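Local structure of hypothetical protein TT1465 (Thermus thermophilus, 1WEK) at residues A[174-177]-A[178-182]; A[146-149]-A[150-153]. The protein is of unknown function but belongs to the SLOG clan, folding as a Rossmann-like parallel sheet flanked by helices, six chains to the assembly. All blocks are in the same frame, centred on the assembly; numbering follows the deposited sequence.

Contact 1: A[174-177]-A[178-182]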
loop_
_atom_site.group_PDB
_atom_site.type_symbol
_atom_site.label_atom_id
_atom_site.label_comp_id
_atom_site.label_asym_id
_atom_site.label_seq_id
_atom_site.Cartn_x
_atom_site.Cartn_y
_atom_site.Cartn_z
ATOM N N GLU A 174 40.022 4.299 23.067
ATOM C CA GLU A 174 40.716 5.470 23.580
ATOM C C GLU A 174 40.801 6.623 22.599
ATOM O O GLU A 174 40.398 7.735 22.924
ATOM C CB GLU A 174 42.123 5.089 24.047
ATOM C CG GLU A 174 42.765 6.127 24.953
ATOM C CD GLU A 174 41.838 6.551 26.091
ATOM O OE1 GLU A 174 41.074 5.692 26.600
ATOM O OE2 GLU A 174 41.881 7.737 26.485
ATOM N N GLY A 175 41.327 6.367 21.409
ATOM C CA GLY A 175 41.426 7.429 20.421
ATOM C C GLY A 175 40.086 8.089 20.116
ATOM O O GLY A 175 39.987 9.313 20.113
ATOM N N LEU A 176 39.049 7.301 19.858
ATOM C CA LEU A 176 37.743 7.883 19.555
ATOM C C LEU A 176 37.188 8.711 20.732
ATOM O O LEU A 176 36.724 9.840 20.538
ATOM C CB LEU A 176 36.742 6.787 19.209
ATOM C CG LEU A 176 35.563 7.089 18.277
ATOM C CD1 LEU A 176 34.296 6.603 18.926
ATOM C CD2 LEU A 176 35.474 8.571 17.953
ATOM N N VAL A 177 37.222 8.144 21.942
ATOM C CA VAL A 177 36.713 8.854 23.106
ATOM C C VAL A 177 37.485 10.156 23.342
ATOM O O VAL A 177 36.893 11.166 23.688
ATOM C CB VAL A 177 36.754 7.983 24.387
ATOM C CG1 VAL A 177 36.375 8.834 25.595
ATOM C CG2 VAL A 177 35.776 6.786 24.263
ATOM N N ARG A 178 38.803 10.142 23.167
ATOM C CA ARG A 178 39.560 11.375 23.350
ATOM C C ARG A 178 39.116 12.407 22.298
ATOM O O ARG A 178 38.908 13.563 22.624
ATOM C CB ARG A 178 41.067 11.120 23.262
ATOM C CG ARG A 178 41.586 10.201 24.356
ATOM C CD ARG A 178 43.088 10.344 24.579
ATOM N NE ARG A 178 43.655 9.180 25.259
ATOM C CZ ARG A 178 44.899 9.111 25.731
ATOM N NH1 ARG A 178 45.724 10.145 25.609
ATOM N NH2 ARG A 178 45.326 7.998 26.317
ATOM N N TRP A 179 38.942 11.987 21.046
ATOM C CA TRP A 179 38.503 12.928 20.012
ATOM C C TRP A 179 37.129 13.479 20.350
ATOM O O TRP A 179 36.816 14.640 20.041
ATOM C CB TRP A 179 38.445 12.272 18.629
ATOM C CG TRP A 179 38.082 13.256 17.540
ATOM C CD1 TRP A 179 38.798 14.363 17.157
ATOM C CD2 TRP A 179 36.907 13.239 16.719
ATOM N NE1 TRP A 179 38.140 15.035 16.149
ATOM C CE2 TRP A 179 36.978 14.368 15.859
ATOM C CE3 TRP A 179 35.803 12.382 16.620
ATOM C CZ2 TRP A 179 35.977 14.658 14.911
ATOM C CZ3 TRP A 179 34.804 12.673 15.668
ATOM C CH2 TRP A 179 34.906 13.803 14.831
ATOM N N LEU A 180 36.304 12.647 20.978
ATOM C CA LEU A 180 34.963 13.063 21.360
ATOM C C LEU A 180 35.060 14.100 22.476
ATOM O O LEU A 180 34.276 15.056 22.521
ATOM C CB LEU A 180 34.123 11.863 21.823
ATOM C CG LEU A 180 33.769 10.840 20.735
ATOM C CD1 LEU A 180 32.794 9.791 21.284
ATOM C CD2 LEU A 180 33.130 11.549 19.565
ATOM N N ALA A 181 36.034 13.908 23.363
ATOM C CA ALA A 181 36.252 14.823 24.467
ATOM C C ALA A 181 36.682 16.185 23.908
ATOM O O ALA A 181 36.414 17.213 24.512
ATOM C CB ALA A 181 37.314 14.271 25.400
ATOM N N PHE A 182 37.360 16.157 22.765
ATOM C CA PHE A 182 37.820 17.348 22.058
ATOM C C PHE A 182 36.581 18.027 21.443
ATOM O O PHE A 182 36.470 19.262 21.415
ATOM C CB PHE A 182 38.804 16.918 20.960
ATOM C CG PHE A 182 39.062 17.977 19.917
ATOM C CD1 PHE A 182 39.954 19.018 20.161
ATOM C CD2 PHE A 182 38.407 17.932 18.686
ATOM C CE1 PHE A 182 40.188 19.993 19.194
ATOM C CE2 PHE A 182 38.635 18.900 17.717
ATOM C CZ PHE A 182 39.528 19.933 17.972
#
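E174 and R178, one helical turn apart, show how a helix can carry a charged pair on one flank and an apolar ridge on another. The charged pair is a salt bridge from R178 NE to E174 OE2, 2.6 Å long. OE2 offers its anti lone pair, the one directed away from OE1, and the N-H of NE is bent off the line to it. The oxygen approaches the edge of the guanidinium but lies 26° out of its plane, and the carboxylate and guanidinium planes are turned 74° apart. The glutamate chain reaches this place by bending at its second torsion (chi2 50°), while the arginine runs extended from CG to NE. Since R178 is exposed, the bridge lies on the solvent side of the helix.

Backbone bonds continue the helix beneath it: the amides of R178 through A181 each bond to the carbonyl four residues earlier. The first of them, R178 N to E174 O at 2.9 Å, joins the same two residues as the salt bridge. The helix is kinked where the nitrogens of G175 and L176 make no bond to the preceding turn.

The apolar contacts all radiate from one methyl. L176 CD2 meets the edge of the W179 indole, 4.1 Å from CE3 and near the ring plane, and the same carbon lies 4.0 Å from CG of L180.

Helix 170-185 follows strand 165-168 and leads toward strand 198-200. L176 packs on L145 and L148 of helix 142-156, while V177 and L180 rest on F197. W179 NE1 hydrogen-bonds to Y172 O of the second subunit, placing the indole at an interface, where F182 also meets Y172 of that subunit edge-to-face.

Contact 2: A[146-149]-A[150-153]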
loop_
_atom_site.group_PDB
_atom_site.type_symbol
_atom_site.label_atom_id
_atom_site.label_comp_id
_atom_site.label_asym_id
_atom_site.label_seq_id
_atom_site.Cartn_x
_atom_site.Cartn_y
_atom_site.Cartn_z
ATOM N N ASP A 146 29.796 3.182 12.626
ATOM C CA ASP A 146 28.526 3.630 12.053
ATOM C C ASP A 146 27.339 3.304 12.985
ATOM O O ASP A 146 26.451 4.135 13.180
ATOM C CB ASP A 146 28.356 2.976 10.677
ATOM C CG ASP A 146 26.968 3.173 10.075
ATOM O OD1 ASP A 146 26.270 4.163 10.371
ATOM O OD2 ASP A 146 26.586 2.316 9.264
ATOM N N GLU A 147 27.318 2.110 13.569
ATOM C CA GLU A 147 26.228 1.763 14.484
ATOM C C GLU A 147 26.333 2.586 15.767
ATOM O O GLU A 147 25.329 3.045 16.301
ATOM C CB GLU A 147 26.269 0.275 14.851
ATOM C CG GLU A 147 25.703 -0.654 13.795
ATOM C CD GLU A 147 24.183 -0.519 13.620
ATOM O OE1 GLU A 147 23.662 -1.093 12.635
ATOM O OE2 GLU A 147 23.509 0.142 14.454
ATOM N N LEU A 148 27.556 2.774 16.255
ATOM C CA LEU A 148 27.783 3.530 17.483
ATOM C C LEU A 148 27.354 4.988 17.347
ATOM O O LEU A 148 26.591 5.510 18.188
ATOM C CB LEU A 148 29.261 3.496 17.867
ATOM C CG LEU A 148 29.641 3.744 19.333
ATOM C CD1 LEU A 148 31.051 4.288 19.382
ATOM C CD2 LEU A 148 28.699 4.714 20.005
ATOM N N SER A 149 27.837 5.645 16.292
ATOM C CA SER A 149 27.508 7.045 16.098
ATOM C C SER A 149 26.013 7.225 15.888
ATOM O O SER A 149 25.445 8.214 16.348
ATOM C CB SER A 149 28.333 7.676 14.940
ATOM O OG SER A 149 28.009 7.153 13.668
ATOM N N GLU A 150 25.357 6.268 15.238
ATOM C CA GLU A 150 23.920 6.407 15.040
ATOM C C GLU A 150 23.144 6.379 16.355
ATOM O O GLU A 150 22.296 7.255 16.596
ATOM C CB GLU A 150 23.336 5.320 14.130
ATOM C CG GLU A 150 21.823 5.499 14.002
ATOM C CD GLU A 150 21.138 4.555 13.027
ATOM O OE1 GLU A 150 21.036 3.342 13.321
ATOM O OE2 GLU A 150 20.685 5.039 11.964
ATOM N N VAL A 151 23.418 5.373 17.195
ATOM C CA VAL A 151 22.715 5.249 18.464
ATOM C C VAL A 151 23.004 6.434 19.383
ATOM O O VAL A 151 22.117 6.874 20.106
ATOM C CB VAL A 151 23.057 3.918 19.220
ATOM C CG1 VAL A 151 22.769 2.721 18.327
ATOM C CG2 VAL A 151 24.507 3.906 19.666
ATOM N N LEU A 152 24.235 6.951 19.354
ATOM C CA LEU A 152 24.580 8.093 20.194
ATOM C C LEU A 152 23.705 9.279 19.841
ATOM O O LEU A 152 23.194 9.966 20.727
ATOM C CB LEU A 152 26.060 8.462 20.043
ATOM C CG LEU A 152 26.986 7.443 20.726
ATOM C CD1 LEU A 152 28.417 7.925 20.694
ATOM C CD2 LEU A 152 26.540 7.249 22.177
ATOM N N VAL A 153 23.517 9.499 18.542
ATOM C CA VAL A 153 22.671 10.583 18.039
ATOM C C VAL A 153 21.233 10.419 18.524
ATOM O O VAL A 153 20.612 11.377 19.006
ATOM C CB VAL A 153 22.666 10.607 16.484
ATOM C CG1 VAL A 153 21.498 11.410 15.973
ATOM C CG2 VAL A 153 23.975 11.236 15.974
HETATM O O HOH W 1 21.015 1.080 14.697
#
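E147 closes the PGGxGTxxE signature of the LOG-like family, in the first half of helix 142-156, which is also the crossover of a beta-alpha-beta unit between strands 132-137 and 165-168. Across one turn of this helix E147 and E150 bring two carboxylates together, while L148 and L152 touch on another flank. The glutamates lie side by side and point the same way, with OE2 of E147 and OE1 of E150 4.2 Å apart and their planes turned 77° from each other. Water 1 sits between them, 2.7 Å from E147 OE2 and 2.6 Å from E150 OE1, and is placed to donate to either, though its two protons cannot serve every acceptor around it. E150 gets there with CG anti to its backbone nitrogen (chi1 178°) and the chain extended beyond, whereas E147 is bent at its second torsion.

On the apolar flank, L148 CD2 comes 3.3 Å from L152 CD1, tighter than normal van der Waals contact, so the fine placement of these branches is doubtful. The backbone bonds of the turn include V151 N to E147 O, 3.1 Å, and L152 N to L148 O, 3.0 Å.

K125 of helix 121-130 forms a salt bridge with D146 OD1, and E147 packs on the same lysine. S149 OG hydrogen-bonds to S149 OG of the second subunit. Two carboxylates are thus held close in a buried setting: the shared water links them, and K125 of the second subunit, salt-bridged to OE2, probably balances the E150 end.

In the fold
Along the chain, contact 2 comes first, within helix 142-156 after strand 132-137. The chain then forms strand 165-168, enters helix 170-185 and makes contact 1 there before running on toward strand 198-200. The two are therefore in series, neither nested nor crossed; each spans a helical turn and closes no long loop. They serve consecutive beta-alpha-beta units that share strand 165-168. The centres of contact 1 and contact 2 lie about 15 Å apart. The helices meet where L176 CD1 approaches L148 CD1 at 4.0 Å. Both contacts also reach the second subunit, so this pair of neighbouring helices joins packing within the chain to its assembly interface.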